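PDB 3QYY: response regulator from Xanthomonas campestris pv. campestris, which probably synthesises cyclic di-GMP through its GGDEF domain, the part held in this chain, and binds cyclic di-GMP and magnesium there. Local coordinates for residues E39-V44 and G81-I86; V70-S75 and A124-S129; L107-W112 and R161-D166. All coordinates share one frame; numbering follows the deposited sequence.

Interaction 1 of 3, residues E39-V44 and G81-I86; sequences EGWPFV and GAQDWI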
# COMPACT_ATOMS: atom_id res chain seq x y z
N GLU B 39 -15.30 13.67 27.43
CA GLU B 39 -15.18 15.11 27.58
C GLU B 39 -16.20 15.84 26.72
O GLU B 39 -16.57 16.98 27.02
CB GLU B 39 -13.77 15.57 27.22
CG GLU B 39 -12.69 15.00 28.14
CD GLU B 39 -12.89 15.39 29.59
OE1 GLU B 39 -12.12 14.90 30.45
OE2 GLU B 39 -13.80 16.20 29.87
N GLY B 40 -16.65 15.19 25.66
CA GLY B 40 -17.65 15.78 24.80
C GLY B 40 -17.19 16.67 23.65
O GLY B 40 -18.04 17.24 22.96
N TRP B 41 -15.89 16.81 23.42
CA TRP B 41 -15.48 17.66 22.31
C TRP B 41 -15.55 16.92 20.98
O TRP B 41 -15.55 15.69 20.93
CB TRP B 41 -14.09 18.26 22.54
CG TRP B 41 -12.99 17.31 22.86
CD1 TRP B 41 -12.77 16.09 22.30
CD2 TRP B 41 -11.88 17.56 23.74
NE1 TRP B 41 -11.59 15.56 22.78
CE2 TRP B 41 -11.02 16.45 23.66
CE3 TRP B 41 -11.54 18.62 24.59
CZ2 TRP B 41 -9.84 16.36 24.39
CZ3 TRP B 41 -10.35 18.54 25.32
CH2 TRP B 41 -9.52 17.41 25.21
N PRO B 42 -15.63 17.68 19.87
CA PRO B 42 -15.71 17.09 18.53
C PRO B 42 -14.41 16.44 18.07
O PRO B 42 -13.32 16.84 18.47
CB PRO B 42 -16.08 18.29 17.67
CG PRO B 42 -15.29 19.38 18.32
CD PRO B 42 -15.57 19.15 19.79
N PHE B 43 -14.54 15.42 17.22
CA PHE B 43 -13.38 14.75 16.68
C PHE B 43 -13.65 14.24 15.28
O PHE B 43 -14.67 13.59 15.02
CB PHE B 43 -12.94 13.58 17.57
CG PHE B 43 -11.70 12.89 17.07
CD1 PHE B 43 -11.74 11.54 16.70
CD2 PHE B 43 -10.51 13.59 16.91
CE1 PHE B 43 -10.61 10.91 16.18
CE2 PHE B 43 -9.37 12.97 16.39
CZ PHE B 43 -9.42 11.62 16.03
N VAL B 44 -12.73 14.54 14.38
CA VAL B 44 -12.83 14.11 12.99
C VAL B 44 -11.55 13.35 12.65
O VAL B 44 -10.45 13.84 12.92
CB VAL B 44 -12.96 15.31 12.04
CG1 VAL B 44 -13.18 14.83 10.62
CG2 VAL B 44 -14.12 16.21 12.50
N GLY B 81 -3.95 21.75 15.55
CA GLY B 81 -4.15 22.34 16.86
C GLY B 81 -3.34 21.63 17.93
O GLY B 81 -2.78 20.57 17.68
N ALA B 82 -3.29 22.23 19.11
CA ALA B 82 -2.53 21.67 20.23
C ALA B 82 -2.99 20.28 20.65
O ALA B 82 -2.22 19.52 21.23
CB ALA B 82 -2.60 22.62 21.42
N GLN B 83 -4.24 19.94 20.35
CA GLN B 83 -4.77 18.64 20.72
C GLN B 83 -4.98 17.73 19.51
O GLN B 83 -5.40 16.58 19.64
CB GLN B 83 -6.09 18.80 21.47
CG GLN B 83 -6.40 17.63 22.38
CD GLN B 83 -5.27 17.35 23.35
OE1 GLN B 83 -4.88 18.21 24.13
NE2 GLN B 83 -4.74 16.13 23.30
N ASP B 84 -4.68 18.25 18.33
CA ASP B 84 -4.82 17.49 17.10
C ASP B 84 -3.56 16.65 16.89
O ASP B 84 -2.60 16.77 17.65
CB ASP B 84 -5.03 18.44 15.92
CG ASP B 84 -6.24 19.34 16.10
OD1 ASP B 84 -6.34 20.36 15.38
OD2 ASP B 84 -7.11 19.03 16.95
N TRP B 85 -3.56 15.80 15.88
CA TRP B 85 -2.38 14.98 15.65
C TRP B 85 -2.28 14.41 14.25
O TRP B 85 -3.27 14.34 13.52
CB TRP B 85 -2.34 13.82 16.65
CG TRP B 85 -3.58 12.97 16.68
CD1 TRP B 85 -4.66 13.11 17.51
CD2 TRP B 85 -3.87 11.84 15.84
NE1 TRP B 85 -5.60 12.14 17.24
CE2 TRP B 85 -5.14 11.34 16.23
CE3 TRP B 85 -3.17 11.19 14.81
CZ2 TRP B 85 -5.73 10.23 15.61
CZ3 TRP B 85 -3.76 10.09 14.19
CH2 TRP B 85 -5.03 9.62 14.60
N ILE B 86 -1.06 14.03 13.87
CA ILE B 86 -0.83 13.42 12.57
C ILE B 86 0.06 12.20 12.80
O ILE B 86 1.06 12.27 13.53
CB ILE B 86 -0.18 14.39 11.56
CG1 ILE B 86 0.06 13.67 10.23
CG2 ILE B 86 1.13 14.95 12.13
CD1 ILE B 86 0.42 14.58 9.07
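Phe43 and Trp85 meet near one end of the GGDEF domain sheet. Phe43 lies in the loop between helix 22-38 and strand 44-50. Trp85 opens strand 85-90, one of the two outermost strands of the sheet. Strand 93-98 lies between it and strand 44-50, and the CA atoms of Phe43 and Asp84 stay 9.0 Å apart. Side chains alone bridge the gap.

The main contact is aromatic. The rings of Phe43 and Trp85 meet rim to rim, with neither over the face of the other. The centroids of the Phe43 ring and the Trp85 five-membered ring are 6.0 Å apart, and the planes differ by 26°. Phe43 CZ is 4.0 Å from Trp85 CZ2, and Phe43 CE2 is 4.0 Å from Trp85 NE1. The Phe43 side chain extends with CG anti to the backbone N (chi1 -178°), which carries its ring to the indole. Helix 22-38 packs against both rings. Trp85 NE1 is hydrogen-bonded to Ser32 OG of that helix, which satisfies this buried polar atom and should help fix the indole's rotation.

The second contact is looser and nearer the surface. Trp41 CZ2 lies 4.2 Å from Gln83 CG, so a methylene group makes the approach. The two side chains cross at about a right angle, although the ring and amide planes are only 12° apart. The ring of His99 meets those of both Trp41 and Phe43, and His99 ND1 is hydrogen-bonded to Gln83 O.

Polar bonds shape the turn that presents Gln83. Gly81 to Asp84 form a type I beta turn, in which Asp84 N is hydrogen-bonded to Gly81 O. The Asp84 carboxylate reaches back to its start: Gly81 N donates to Asp84 OD1 at 2.8 Å, from above the carboxylate plane.

Interaction 2 of 3, residues V70-S75 and A124-S129; sequences VRLVES and APLHVS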
# COMPACT_ATOMS: atom_id res chain seq x y z
N VAL B 70 8.61 14.12 4.63
CA VAL B 70 8.99 15.01 5.72
C VAL B 70 8.25 16.34 5.61
O VAL B 70 7.74 16.86 6.60
CB VAL B 70 10.52 15.25 5.74
CG1 VAL B 70 10.86 16.38 6.71
CG2 VAL B 70 11.23 13.97 6.16
N ARG B 71 8.19 16.90 4.40
CA ARG B 71 7.51 18.17 4.18
C ARG B 71 6.01 18.06 4.43
O ARG B 71 5.38 18.98 4.95
CB ARG B 71 7.76 18.69 2.76
CG ARG B 71 7.08 17.87 1.67
CD ARG B 71 7.10 18.56 0.31
NE ARG B 71 6.33 19.80 0.29
CZ ARG B 71 6.80 20.98 0.68
NH1 ARG B 71 8.05 21.10 1.11
NH2 ARG B 71 6.02 22.05 0.64
N LEU B 72 5.43 16.92 4.05
CA LEU B 72 4.00 16.70 4.24
C LEU B 72 3.65 16.84 5.72
O LEU B 72 2.73 17.58 6.08
CB LEU B 72 3.60 15.31 3.73
CG LEU B 72 2.13 14.88 3.87
CD1 LEU B 72 1.85 13.76 2.88
CD2 LEU B 72 1.84 14.43 5.29
N VAL B 73 4.38 16.12 6.56
CA VAL B 73 4.15 16.15 8.00
C VAL B 73 4.52 17.51 8.58
O VAL B 73 3.82 18.04 9.46
CB VAL B 73 4.95 15.04 8.70
CG1 VAL B 73 4.82 15.16 10.21
CG2 VAL B 73 4.45 13.67 8.25
N GLU B 74 5.61 18.09 8.09
CA GLU B 74 6.06 19.39 8.57
C GLU B 74 4.96 20.44 8.35
O GLU B 74 4.63 21.20 9.26
CB GLU B 74 7.33 19.83 7.83
CG GLU B 74 7.97 21.09 8.40
CD GLU B 74 9.11 21.61 7.54
OE1 GLU B 74 9.83 22.51 8.00
OE2 GLU B 74 9.27 21.12 6.40
N SER B 75 4.41 20.48 7.15
CA SER B 75 3.36 21.44 6.83
C SER B 75 2.09 21.19 7.63
O SER B 75 1.36 22.14 7.96
CB SER B 75 3.05 21.41 5.33
OG SER B 75 2.64 20.12 4.90
N ALA B 124 8.19 19.49 -5.61
CA ALA B 124 7.29 18.59 -6.32
C ALA B 124 5.88 18.63 -5.73
O ALA B 124 5.71 18.61 -4.51
CB ALA B 124 7.83 17.16 -6.28
N PRO B 125 4.85 18.67 -6.59
CA PRO B 125 3.45 18.71 -6.15
C PRO B 125 2.98 17.36 -5.62
O PRO B 125 3.31 16.31 -6.18
CB PRO B 125 2.71 19.11 -7.42
CG PRO B 125 3.51 18.43 -8.48
CD PRO B 125 4.93 18.73 -8.06
N LEU B 126 2.20 17.38 -4.54
CA LEU B 126 1.69 16.16 -3.95
C LEU B 126 0.21 15.95 -4.26
O LEU B 126 -0.59 16.88 -4.15
CB LEU B 126 1.88 16.17 -2.43
CG LEU B 126 3.29 16.10 -1.84
CD1 LEU B 126 4.05 17.39 -2.12
CD2 LEU B 126 3.19 15.86 -0.34
N HIS B 127 -0.13 14.73 -4.65
CA HIS B 127 -1.50 14.35 -4.96
C HIS B 127 -1.92 13.38 -3.87
O HIS B 127 -1.22 12.40 -3.60
CB HIS B 127 -1.57 13.70 -6.34
CG HIS B 127 -1.14 14.61 -7.45
ND1 HIS B 127 -0.94 14.17 -8.74
CD2 HIS B 127 -0.86 15.93 -7.46
CE1 HIS B 127 -0.56 15.18 -9.50
NE2 HIS B 127 -0.51 16.26 -8.75
N VAL B 128 -3.06 13.64 -3.24
CA VAL B 128 -3.53 12.81 -2.14
C VAL B 128 -5.00 12.42 -2.18
O VAL B 128 -5.86 13.22 -2.54
CB VAL B 128 -3.28 13.54 -0.79
CG1 VAL B 128 -3.78 12.69 0.38
CG2 VAL B 128 -1.80 13.85 -0.63
N SER B 129 -5.27 11.17 -1.80
CA SER B 129 -6.63 10.65 -1.72
C SER B 129 -6.96 10.65 -0.23
O SER B 129 -6.20 10.10 0.57
CB SER B 129 -6.70 9.22 -2.26
OG SER B 129 -6.55 9.20 -3.67
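Leu126 sits against two consecutive residues of helix 62-77, Arg71 and Leu72. It lies in the run leading into strand 128-134. The backbones come closest at Leu72 and Leu126, whose CA atoms are 8.5 Å apart.

Each methyl of Leu126 has its own partner. CD2 faces Leu72, 4.1 Å from Leu72 CD1 and equally far from Leu72 CB. CD1 faces Arg71, 4.1 Å from Arg71 CD. It also lies at the edge of the guanidinium, near its plane, and does not sit over its face. The Leu126 side chain is oblique to both partners. Its CG is anti to the carbonyl carbon (chi1 -68°), and the branch beyond splits between the two helix residues.

Leu72 is buried. Trp112 of helix 102-116 packs against it, while Met50 of strand 44-50 touches Leu126. Arg71 bends at chi3 and meets the leucine with CD and NE, where the chain passes into the guanidinium.

One turn on, Ser75 OG lies 3.0 Å from Arg71 O and 2.8 Å from Leu72 O. It also takes a hydrogen bond from Trp112 NE1, which links helix 62-77 to helix 102-116.

The contact lies near the ligand site of the GGDEF domain. Helix 62-77 carries His62 and Asp66, which bind cyclic di-GMP, and the side chain of Leu72 is about 10 Å from the bound magnesium. The chemistry is apolar on the inner side and shades into charge at Arg71. Its cohesion should come mainly from apolar contacts of the two Leu126 methyls, with the end of the guanidinium leading away.

Interaction 3 of 3, residues L107-W112 and R161-D166; sequences LKLNQW and RRLVRD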
# COMPACT_ATOMS: atom_id res chain seq x y z
N LEU B 107 -12.43 21.92 5.99
CA LEU B 107 -11.99 23.09 5.24
C LEU B 107 -10.49 23.31 5.40
O LEU B 107 -9.81 23.70 4.45
CB LEU B 107 -12.76 24.33 5.69
CG LEU B 107 -14.09 24.59 4.98
CD1 LEU B 107 -13.82 24.91 3.52
CD2 LEU B 107 -15.00 23.38 5.10
N LYS B 108 -9.98 23.06 6.60
CA LYS B 108 -8.57 23.24 6.87
C LYS B 108 -7.75 22.19 6.11
O LYS B 108 -6.69 22.49 5.57
CB LYS B 108 -8.31 23.08 8.37
CG LYS B 108 -6.95 23.57 8.83
CD LYS B 108 -6.96 25.07 9.11
CE LYS B 108 -7.84 25.39 10.31
NZ LYS B 108 -7.80 26.84 10.66
N LEU B 109 -8.27 20.97 6.05
CA LEU B 109 -7.59 19.88 5.36
C LEU B 109 -7.50 20.12 3.85
O LEU B 109 -6.42 19.99 3.26
CB LEU B 109 -8.30 18.55 5.61
CG LEU B 109 -7.51 17.32 5.15
CD1 LEU B 109 -6.82 16.68 6.35
CD2 LEU B 109 -8.45 16.33 4.48
N ASN B 110 -8.62 20.47 3.23
CA ASN B 110 -8.64 20.72 1.79
C ASN B 110 -7.75 21.89 1.41
O ASN B 110 -7.10 21.87 0.36
CB ASN B 110 -10.07 20.99 1.31
CG ASN B 110 -10.94 19.75 1.34
OD1 ASN B 110 -11.27 19.24 2.40
ND2 ASN B 110 -11.30 19.26 0.16
N GLN B 111 -7.72 22.91 2.25
CA GLN B 111 -6.90 24.09 2.01
C GLN B 111 -5.43 23.68 2.03
O GLN B 111 -4.61 24.17 1.24
CB GLN B 111 -7.19 25.15 3.07
CG GLN B 111 -6.38 26.44 2.96
CD GLN B 111 -5.00 26.32 3.57
OE1 GLN B 111 -4.86 26.06 4.77
NE2 GLN B 111 -3.97 26.51 2.76
N TRP B 112 -5.09 22.78 2.94
CA TRP B 112 -3.73 22.29 3.09
C TRP B 112 -3.31 21.42 1.91
O TRP B 112 -2.19 21.54 1.41
CB TRP B 112 -3.62 21.50 4.40
CG TRP B 112 -2.34 20.73 4.55
CD1 TRP B 112 -1.07 21.22 4.53
CD2 TRP B 112 -2.22 19.32 4.80
NE1 TRP B 112 -0.17 20.21 4.75
CE2 TRP B 112 -0.84 19.04 4.92
CE3 TRP B 112 -3.15 18.28 4.93
CZ2 TRP B 112 -0.37 17.75 5.17
CZ3 TRP B 112 -2.67 16.99 5.18
CH2 TRP B 112 -1.29 16.74 5.30
N ARG B 161 -6.77 12.67 -5.58
CA ARG B 161 -6.67 14.12 -5.43
C ARG B 161 -7.99 14.72 -4.95
O ARG B 161 -8.44 15.74 -5.47
CB ARG B 161 -6.27 14.77 -6.75
CG ARG B 161 -4.96 14.26 -7.33
CD ARG B 161 -4.29 15.32 -8.20
NE ARG B 161 -5.16 15.79 -9.27
CZ ARG B 161 -4.86 16.80 -10.08
NH1 ARG B 161 -5.71 17.17 -11.03
NH2 ARG B 161 -3.72 17.45 -9.94
N ARG B 162 -8.59 14.10 -3.94
CA ARG B 162 -9.86 14.57 -3.41
C ARG B 162 -10.16 13.97 -2.04
O ARG B 162 -9.53 12.99 -1.63
CB ARG B 162 -10.99 14.22 -4.37
CG ARG B 162 -11.13 12.73 -4.62
CD ARG B 162 -12.12 12.43 -5.73
NE ARG B 162 -13.48 12.80 -5.37
CZ ARG B 162 -14.53 12.65 -6.18
NH1 ARG B 162 -15.74 13.02 -5.77
NH2 ARG B 162 -14.37 12.13 -7.39
N LEU B 163 -11.13 14.55 -1.36
CA LEU B 163 -11.56 14.09 -0.04
C LEU B 163 -13.01 13.63 -0.10
O LEU B 163 -13.88 14.37 -0.55
CB LEU B 163 -11.44 15.22 0.99
CG LEU B 163 -12.21 15.00 2.30
CD1 LEU B 163 -11.57 13.88 3.11
CD2 LEU B 163 -12.21 16.30 3.10
N VAL B 164 -13.25 12.40 0.35
CA VAL B 164 -14.60 11.85 0.39
C VAL B 164 -14.96 11.63 1.86
O VAL B 164 -14.14 11.13 2.63
CB VAL B 164 -14.68 10.50 -0.35
CG1 VAL B 164 -16.03 9.84 -0.09
CG2 VAL B 164 -14.48 10.72 -1.84
N ARG B 165 -16.17 12.02 2.25
CA ARG B 165 -16.61 11.86 3.64
C ARG B 165 -17.50 10.64 3.83
O ARG B 165 -18.25 10.25 2.93
CB ARG B 165 -17.38 13.11 4.10
CG ARG B 165 -18.66 13.36 3.32
CD ARG B 165 -19.58 14.39 3.99
NE ARG B 165 -18.95 15.70 4.16
CZ ARG B 165 -19.61 16.80 4.51
NH1 ARG B 165 -20.92 16.74 4.73
NH2 ARG B 165 -18.97 17.95 4.65
N ASP B 166 -17.42 10.03 5.02
CA ASP B 166 -18.22 8.86 5.34
C ASP B 166 -19.70 9.23 5.39
O ASP B 166 -19.99 10.41 5.67
CB ASP B 166 -17.79 8.29 6.69
CG ASP B 166 -18.75 7.23 7.21
OD1 ASP B 166 -18.96 6.21 6.52
OD2 ASP B 166 -19.29 7.42 8.32
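Asn110 and Leu163 mark the closest backbone approach between helix 102-116 and strand 162-165, with CA atoms 7.5 Å apart. Leu163 is the strand's one contact residue here, and Leu109 and Asn110 meet it from the helix.

The apolar part joins two leucines. Leu109 CD2 is 4.0 Å from Leu163 CD2 and 4.2 Å from Leu163 CD1, so a single methyl of the helix residue meets both branches of the strand residue. The two side chains cross at about a right angle. Leu163 has CG anti to the backbone N (chi1 164°), and both of its methyls come up to Leu109. The Asn110 side chain, itself partly exposed, also crosses Leu163 at about a right angle.

The arrangement is helix-on-sheet packing in the GGDEF domain. Phe46 of strand 44-50 touches both leucines. Strand 162-165 is an outermost strand of the sheet and runs parallel to strand 128-134, to which it is joined by backbone hydrogen bonds, among them Val164 with Ala130 and Ser132. Helix 102-116 packs on Leu163, while helix 141-157 touches Arg162 and Val164.

Overall arrangement
From the N terminus, interaction 1 opens at 39-44, after helix 22-38. Interaction 2 opens at 70-75 before interaction 1 closes at 81-86, so the two cross. Ile86 CD1 meets Leu72 CD2 at 4.0 Å and joins them. Interaction 3 opens at 107-112, after interaction 1 has closed; these two are in series. Interaction 2 then closes at 124-129, inside the loop that interaction 3 closes at 161-166, so they cross as well. His127 and Arg161 touch between them. None nests within another. Together they join the loop after helix 22-38 to strand 85-90, helix 62-77 to the run into strand 128-134, and helix 102-116 to strand 162-165, all around one sheet.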